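Local coordinates for protein Cg6181-pa, isoform A (Drosophila melanogaster, PDB 2VXG) that seems to take part in mRNA decapping during mRNA decay and is required to silence a subset of endogenous miRNA targets, this chain being its C-terminal domain, at residues Gln22-Asn27 against Gln54-Ser59; Gln109-Ile112 against Lys117-Gln120. All coordinates share one frame; numbering follows the deposited sequence.

Contact 1. Residues Gln22-Asn27 against Gln54-Ser59; sequences QALLAN and QKVLLS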
ATOM      1  N   GLN A  22      10.497   8.067   3.570  1.00 16.38           N
ATOM      2  CA  GLN A  22      10.598   9.332   2.870  1.00 16.16           C
ATOM      3  C   GLN A  22       9.419   9.477   1.947  1.00 15.79           C
ATOM      4  O   GLN A  22       8.741  10.505   1.975  1.00 15.15           O
ATOM      5  CB  GLN A  22      11.897   9.421   2.051  1.00 15.94           C
ATOM      6  CG  GLN A  22      12.057  10.706   1.220  1.00 18.05           C
ATOM      7  CD  GLN A  22      12.120  12.003   2.033  1.00 18.20           C
ATOM      8  OE1 GLN A  22      11.113  12.701   2.175  1.00 21.51           O
ATOM      9  NE2 GLN A  22      13.303  12.338   2.555  1.00 18.03           N
ATOM     10  N   ALA A  23       9.138   8.430   1.168  1.00 15.28           N
ATOM     11  CA  ALA A  23       8.030   8.524   0.236  1.00 15.78           C
ATOM     12  C   ALA A  23       6.684   8.791   0.979  1.00 15.22           C
ATOM     13  O   ALA A  23       5.883   9.660   0.568  1.00 16.03           O
ATOM     14  CB  ALA A  23       7.959   7.281  -0.595  1.00 13.17           C
ATOM     15  N   LEU A  24       6.459   8.065   2.072  1.00 15.26           N
ATOM     16  CA  LEU A  24       5.195   8.090   2.824  1.00 14.94           C
ATOM     17  C   LEU A  24       4.971   9.312   3.729  1.00 15.66           C
ATOM     18  O   LEU A  24       3.807   9.707   4.014  1.00 14.39           O
ATOM     19  CB  LEU A  24       5.016   6.808   3.639  1.00 15.44           C
ATOM     20  CG  LEU A  24       4.808   5.511   2.863  1.00 13.70           C
ATOM     21  CD1 LEU A  24       4.988   4.267   3.723  1.00 14.65           C
ATOM     22  CD2 LEU A  24       3.451   5.531   2.146  1.00 11.67           C
ATOM     23  N   LEU A  25       6.064   9.876   4.232  1.00 15.76           N
ATOM     24  CA  LEU A  25       6.008  11.153   5.001  1.00 16.43           C
ATOM     25  C   LEU A  25       5.838  12.409   4.160  1.00 15.88           C
ATOM     26  O   LEU A  25       5.618  13.471   4.698  1.00 16.40           O
ATOM     27  CB  LEU A  25       7.258  11.298   5.852  1.00 15.95           C
ATOM     28  CG  LEU A  25       7.352  10.313   7.021  1.00 16.21           C
ATOM     29  CD1 LEU A  25       8.673  10.440   7.738  1.00 19.53           C
ATOM     30  CD2 LEU A  25       6.220  10.538   7.991  1.00 18.94           C
ATOM     31  N   ALA A  26       6.018  12.310   2.844  1.00 16.53           N
ATOM     32  CA  ALA A  26       5.892  13.449   1.924  1.00 17.00           C
ATOM     33  C   ALA A  26       4.450  13.874   1.625  1.00 18.23           C
ATOM     34  O   ALA A  26       4.206  14.955   1.051  1.00 19.09           O
ATOM     35  CB  ALA A  26       6.692  13.115   0.540  1.00 17.45           C
ATOM     36  N   ASN A  27       3.477  13.034   1.993  1.00 17.32           N
ATOM     37  CA  ASN A  27       2.066  13.326   1.703  1.00 18.14           C
ATOM     38  C   ASN A  27       1.922  13.511   0.184  1.00 18.05           C
ATOM     39  O   ASN A  27       1.426  14.520  -0.309  1.00 16.12           O
ATOM     40  CB  ASN A  27       1.594  14.555   2.509  1.00 18.58           C
ATOM     41  CG  ASN A  27       0.173  14.963   2.212  1.00 20.02           C
ATOM     42  OD1 ASN A  27      -0.718  14.116   2.089  1.00 20.60           O
ATOM     43  ND2 ASN A  27      -0.057  16.273   2.133  1.00 23.15           N
ATOM     44  N   GLN A  54       6.091  -3.448   9.253  1.00 18.67           N
ATOM     45  CA  GLN A  54       4.630  -3.428   9.382  1.00 17.27           C
ATOM     46  C   GLN A  54       4.035  -2.017   9.332  1.00 17.20           C
ATOM     47  O   GLN A  54       2.978  -1.819   8.720  1.00 15.39           O
ATOM     48  CB  GLN A  54       4.175  -4.096  10.669  1.00 17.02           C
ATOM     49  CG  GLN A  54       4.451  -5.610  10.719  1.00 16.53           C
ATOM     50  CD  GLN A  54       3.487  -6.370   9.902  1.00 19.52           C
ATOM     51  OE1 GLN A  54       2.278  -6.393  10.208  1.00 17.69           O
ATOM     52  NE2 GLN A  54       3.999  -7.044   8.855  1.00 16.76           N
ATOM     53  N   LYS A  55       4.693  -1.055   9.992  1.00 16.53           N
ATOM     54  CA  LYS A  55       4.199   0.315   9.993  1.00 16.84           C
ATOM     55  C   LYS A  55       4.178   0.917   8.575  1.00 15.85           C
ATOM     56  O   LYS A  55       3.307   1.697   8.261  1.00 16.30           O
ATOM     57  CB  LYS A  55       4.892   1.204  11.035  1.00 16.62           C
ATOM     58  CG  LYS A  55       6.344   1.664  10.770  1.00 17.96           C
ATOM     59  CD  LYS A  55       6.858   2.623  11.872  1.00 19.15           C
ATOM     60  CE  LYS A  55       8.408   2.616  11.906  1.00 21.52           C
ATOM     61  NZ  LYS A  55       8.895   2.691  13.283  1.00 29.48           N
ATOM     62  N   VAL A  56       5.128   0.513   7.742  1.00 16.00           N
ATOM     63  CA  VAL A  56       5.231   0.952   6.354  1.00 15.30           C
ATOM     64  C   VAL A  56       4.125   0.286   5.546  1.00 14.18           C
ATOM     65  O   VAL A  56       3.470   0.921   4.747  1.00 14.28           O
ATOM     66  CB  VAL A  56       6.609   0.627   5.746  1.00 14.46           C
ATOM     67  CG1 VAL A  56       6.561   0.670   4.220  1.00 13.64           C
ATOM     68  CG2 VAL A  56       7.738   1.567   6.331  1.00 13.29           C
ATOM     69  N   LEU A  57       3.904  -0.987   5.777  1.00 14.60           N
ATOM     70  CA  LEU A  57       2.838  -1.689   5.051  1.00 14.93           C
ATOM     71  C   LEU A  57       1.482  -1.049   5.300  1.00 14.93           C
ATOM     72  O   LEU A  57       0.733  -0.829   4.338  1.00 15.95           O
ATOM     73  CB  LEU A  57       2.806  -3.174   5.436  1.00 16.12           C
ATOM     74  CG  LEU A  57       3.984  -4.026   4.987  1.00 15.08           C
ATOM     75  CD1 LEU A  57       3.967  -5.342   5.671  1.00 19.19           C
ATOM     76  CD2 LEU A  57       3.963  -4.200   3.485  1.00 19.27           C
ATOM     77  N   LEU A  58       1.153  -0.752   6.570  1.00 15.01           N
ATOM     78  CA  LEU A  58      -0.181  -0.187   6.944  1.00 14.89           C
ATOM     79  C   LEU A  58      -0.383   1.241   6.415  1.00 15.49           C
ATOM     80  O   LEU A  58      -1.471   1.630   6.023  1.00 14.81           O
ATOM     81  CB  LEU A  58      -0.405  -0.222   8.442  1.00 15.16           C
ATOM     82  CG  LEU A  58      -0.628  -1.618   9.070  1.00 15.57           C
ATOM     83  CD1 LEU A  58      -0.642  -1.643  10.611  1.00 14.59           C
ATOM     84  CD2 LEU A  58      -1.862  -2.345   8.490  1.00 14.47           C
ATOM     85  N   SER A  59       0.679   2.026   6.422  1.00 14.95           N
ATOM     86  CA  SER A  59       0.684   3.376   5.805  1.00 15.44           C
ATOM     87  C   SER A  59       0.505   3.338   4.269  1.00 15.68           C
ATOM     88  O   SER A  59      -0.248   4.124   3.708  1.00 15.74           O
ATOM     89  CB  SER A  59       1.997   4.084   6.167  1.00 15.12           C
ATOM     90  OG  SER A  59       2.109   5.387   5.575  1.00 15.05           O
TER

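Contact 2. Residues Gln109-Ile112 against Lys117-Gln120; sequences QQFI and KNSQ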
ATOM      1  N   GLN A 109     -15.070   0.132  -1.025  1.00 18.08           N
ATOM      2  CA  GLN A 109     -16.517   0.197  -1.300  1.00 19.45           C
ATOM      3  C   GLN A 109     -16.885   1.439  -2.157  1.00 18.37           C
ATOM      4  O   GLN A 109     -17.685   1.348  -3.096  1.00 18.34           O
ATOM      5  CB  GLN A 109     -17.323   0.142   0.007  1.00 20.44           C
ATOM      6  CG  GLN A 109     -17.677   1.484   0.557  1.00 25.33           C
ATOM      7  CD  GLN A 109     -18.148   1.532   2.025  1.00 25.35           C
ATOM      8  OE1 GLN A 109     -18.079   0.535   2.803  1.00 30.11           O
ATOM      9  NE2 GLN A 109     -18.606   2.719   2.406  1.00 23.83           N
ATOM     10  N   GLN A 110     -16.268   2.581  -1.862  1.00 17.45           N
ATOM     11  CA  GLN A 110     -16.508   3.819  -2.636  1.00 17.91           C
ATOM     12  C   GLN A 110     -15.933   3.714  -4.038  1.00 17.18           C
ATOM     13  O   GLN A 110     -16.565   4.138  -5.000  1.00 17.32           O
ATOM     14  CB  GLN A 110     -15.983   5.044  -1.882  1.00 17.82           C
ATOM     15  CG  GLN A 110     -16.746   5.222  -0.552  1.00 19.92           C
ATOM     16  CD  GLN A 110     -18.230   5.468  -0.772  1.00 21.06           C
ATOM     17  OE1 GLN A 110     -18.609   6.426  -1.448  1.00 22.58           O
ATOM     18  NE2 GLN A 110     -19.076   4.606  -0.217  1.00 22.56           N
ATOM     19  N   PHE A 111     -14.763   3.106  -4.154  1.00 16.85           N
ATOM     20  CA  PHE A 111     -14.163   2.843  -5.451  1.00 17.07           C
ATOM     21  C   PHE A 111     -15.023   1.956  -6.354  1.00 17.38           C
ATOM     22  O   PHE A 111     -15.223   2.253  -7.536  1.00 17.56           O
ATOM     23  CB  PHE A 111     -12.811   2.168  -5.282  1.00 18.25           C
ATOM     24  CG  PHE A 111     -12.230   1.674  -6.569  1.00 16.41           C
ATOM     25  CD1 PHE A 111     -11.627   2.559  -7.433  1.00 18.12           C
ATOM     26  CD2 PHE A 111     -12.249   0.313  -6.886  1.00 18.93           C
ATOM     27  CE1 PHE A 111     -11.036   2.109  -8.611  1.00 19.75           C
ATOM     28  CE2 PHE A 111     -11.688  -0.148  -8.085  1.00 20.91           C
ATOM     29  CZ  PHE A 111     -11.076   0.786  -8.944  1.00 20.03           C
ATOM     30  N   ILE A 112     -15.530   0.855  -5.824  1.00 17.35           N
ATOM     31  CA  ILE A 112     -16.349  -0.014  -6.677  1.00 17.81           C
ATOM     32  C   ILE A 112     -17.670   0.646  -7.099  1.00 17.77           C
ATOM     33  O   ILE A 112     -18.208   0.310  -8.122  1.00 17.07           O
ATOM     34  CB  ILE A 112     -16.612  -1.414  -6.094  1.00 18.07           C
ATOM     35  CG1 ILE A 112     -17.338  -1.372  -4.768  1.00 18.94           C
ATOM     36  CG2 ILE A 112     -15.262  -2.245  -5.973  1.00 17.57           C
ATOM     37  CD1 ILE A 112     -17.890  -2.732  -4.357  1.00 20.43           C
ATOM     38  N   LYS A 117     -16.714   0.230 -14.140  1.00 29.11           N
ATOM     39  CA  LYS A 117     -16.040  -0.270 -15.344  1.00 29.81           C
ATOM     40  C   LYS A 117     -14.523  -0.380 -15.225  1.00 29.99           C
ATOM     41  O   LYS A 117     -13.906  -0.897 -16.143  1.00 31.62           O
ATOM     42  CB  LYS A 117     -16.359   0.606 -16.569  1.00 30.89           C
ATOM     43  CG  LYS A 117     -17.828   0.824 -16.872  1.00 32.38           C
ATOM     44  CD  LYS A 117     -18.615  -0.445 -17.158  1.00 34.43           C
ATOM     45  CE  LYS A 117     -20.124  -0.157 -17.070  1.00 35.97           C
ATOM     46  NZ  LYS A 117     -20.564   0.172 -15.649  1.00 37.92           N
ATOM     47  N   ASN A 118     -13.918   0.110 -14.142  1.00 30.08           N
ATOM     48  CA  ASN A 118     -12.468   0.081 -13.951  1.00 29.59           C
ATOM     49  C   ASN A 118     -11.877  -1.323 -14.001  1.00 29.85           C
ATOM     50  O   ASN A 118     -12.494  -2.275 -13.543  1.00 29.21           O
ATOM     51  CB  ASN A 118     -12.074   0.697 -12.605  1.00 29.98           C
ATOM     52  CG  ASN A 118     -10.592   1.040 -12.506  1.00 29.77           C
ATOM     53  OD1 ASN A 118      -9.758   0.227 -12.079  1.00 30.33           O
ATOM     54  ND2 ASN A 118     -10.264   2.280 -12.829  1.00 31.96           N
ATOM     55  N   SER A 119     -10.661  -1.400 -14.546  1.00 29.34           N
ATOM     56  CA  SER A 119      -9.932  -2.658 -14.735  1.00 29.20           C
ATOM     57  C   SER A 119      -9.719  -3.461 -13.439  1.00 28.45           C
ATOM     58  O   SER A 119      -9.671  -4.693 -13.456  1.00 28.59           O
ATOM     59  CB  SER A 119      -8.570  -2.341 -15.350  1.00 28.81           C
ATOM     60  OG  SER A 119      -7.841  -3.517 -15.599  1.00 30.86           O
ATOM     61  N   GLN A 120      -9.562  -2.751 -12.326  1.00 28.17           N
ATOM     62  CA  GLN A 120      -9.337  -3.390 -11.040  1.00 27.59           C
ATOM     63  C   GLN A 120     -10.631  -3.687 -10.252  1.00 27.08           C
ATOM     64  O   GLN A 120     -10.552  -4.075  -9.095  1.00 27.20           O
ATOM     65  CB  GLN A 120      -8.387  -2.525 -10.222  1.00 28.01           C
ATOM     66  CG  GLN A 120      -7.061  -2.255 -10.950  1.00 29.34           C
ATOM     67  CD  GLN A 120      -6.331  -3.528 -11.328  1.00 29.71           C
ATOM     68  OE1 GLN A 120      -6.269  -3.894 -12.506  1.00 34.00           O
ATOM     69  NE2 GLN A 120      -5.791  -4.220 -10.336  1.00 31.25           N
TER

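Contact 1. Residues Gln22-Asn27 against Gln54-Ser59
No ring or side-chain amide takes part where Leu24 meets Val56 and Ser59; the flat group that meets the leucine is the Val56 peptide carbonyl, whose O lies 3.8 Å from Leu24 CD1. This is helix-to-helix packing in an all-helical domain whose family is grouped with the TPR-like folds: helix 16-25, near its C-terminal end, rests against the first turns of helix 54-66. The register is set at Leu24 and Ser59, with their CA atoms 7.2 Å apart and both CA-CB bonds directed toward the opposing helix.

One leucine does the touching from its side. CG stands beside the backbone N (chi1 -67°), and the nearly extended second torsion (chi2 166°) carries CD1 forward, to 4.0 Å from Val56 CG1. Val56 also touches Asn17, Phe20 and His21 of helix 16-25, while Leu24 packs on Val32 of helix 29-38. Cutting Leu24 back to an alanine removes CG and both methyls, which is likely to leave a gap beside Val56 CG1 and Ser59 OG. The backbone adds a polar tie, Leu24 O accepting a hydrogen bond from Gln63 NE2. Ser59 OG lies over the side of the leucine's branch point, 3.6 Å from Leu24 CD1 and 3.7 Å from Leu24 CD2, with CB and CG hardly farther.

Contact 2. Residues Gln109-Ile112 against Lys117-Gln120
Asn118 approaches the end of the Phe111 ring, and its CB, CG and OD1 all come close to Phe111 CZ. Asn118 CB starts 3.8 Å from Phe111 CZ. Next along the chain, Asn118 CG lies 3.6 Å from the same carbon, and the side chain finishes with Asn118 OD1 nearest of all, 3.4 Å from Phe111 CZ. OD1 reaches the ring at its edge and in its plane, not over a face, so the oxygen faces the C-H bond at CZ, an approach that is probably mildly favourable electrostatically. The amide itself is turned 74° out of the ring plane, and the two side chains cross at about a right angle.

Asn118 OD1 has a second, stronger partner: it accepts a hydrogen bond from Gln120 N at 3.0 Å. That bond is nearly straight (168° at the hydrogen) and meets the carbonyl at a bent angle, an approach that helps fix the rotation of the amide. Gln120 O also lies near the ring plane, 4.2 Å from Phe111 CE2, so two oxygens of the loop line the ring edge.

Phe111 swings its ring out from helix 91-114 toward this loop because chi1 (171°) puts CG opposite the backbone N; the ring also touches Val124 and Met68 and stacks edge-to-face with His71. The bond from Asn118 OD1 to the backbone two residues on defines an Asx turn; here it leads into Gln120, the N-cap of helix 121-134, in the loop joining the two helices of an alpha-alpha hairpin.

In the fold
Contact 1 and contact 2 lie on opposite sides of the chain's centre, with their own centres 24 Å apart and their nearest atoms about 15 Å apart, so neither touches the other. They follow in series along the sequence and do different jobs: contact 1, whose centre is 9 Å from that of the chain, joins helices distant in sequence, whereas contact 2, 17 Å out, closes the loop between consecutive helices. Helix 73-85, between them along the chain, borders a segment of each: Gln54 bonds to Ala85 at its C-terminal end and Gln120 touches Glu73 at its N-terminal end. Helix 91-114, which carries Phe111, also holds the phosphorylation sites Thr102 and Tyr105, unmodified in this structure.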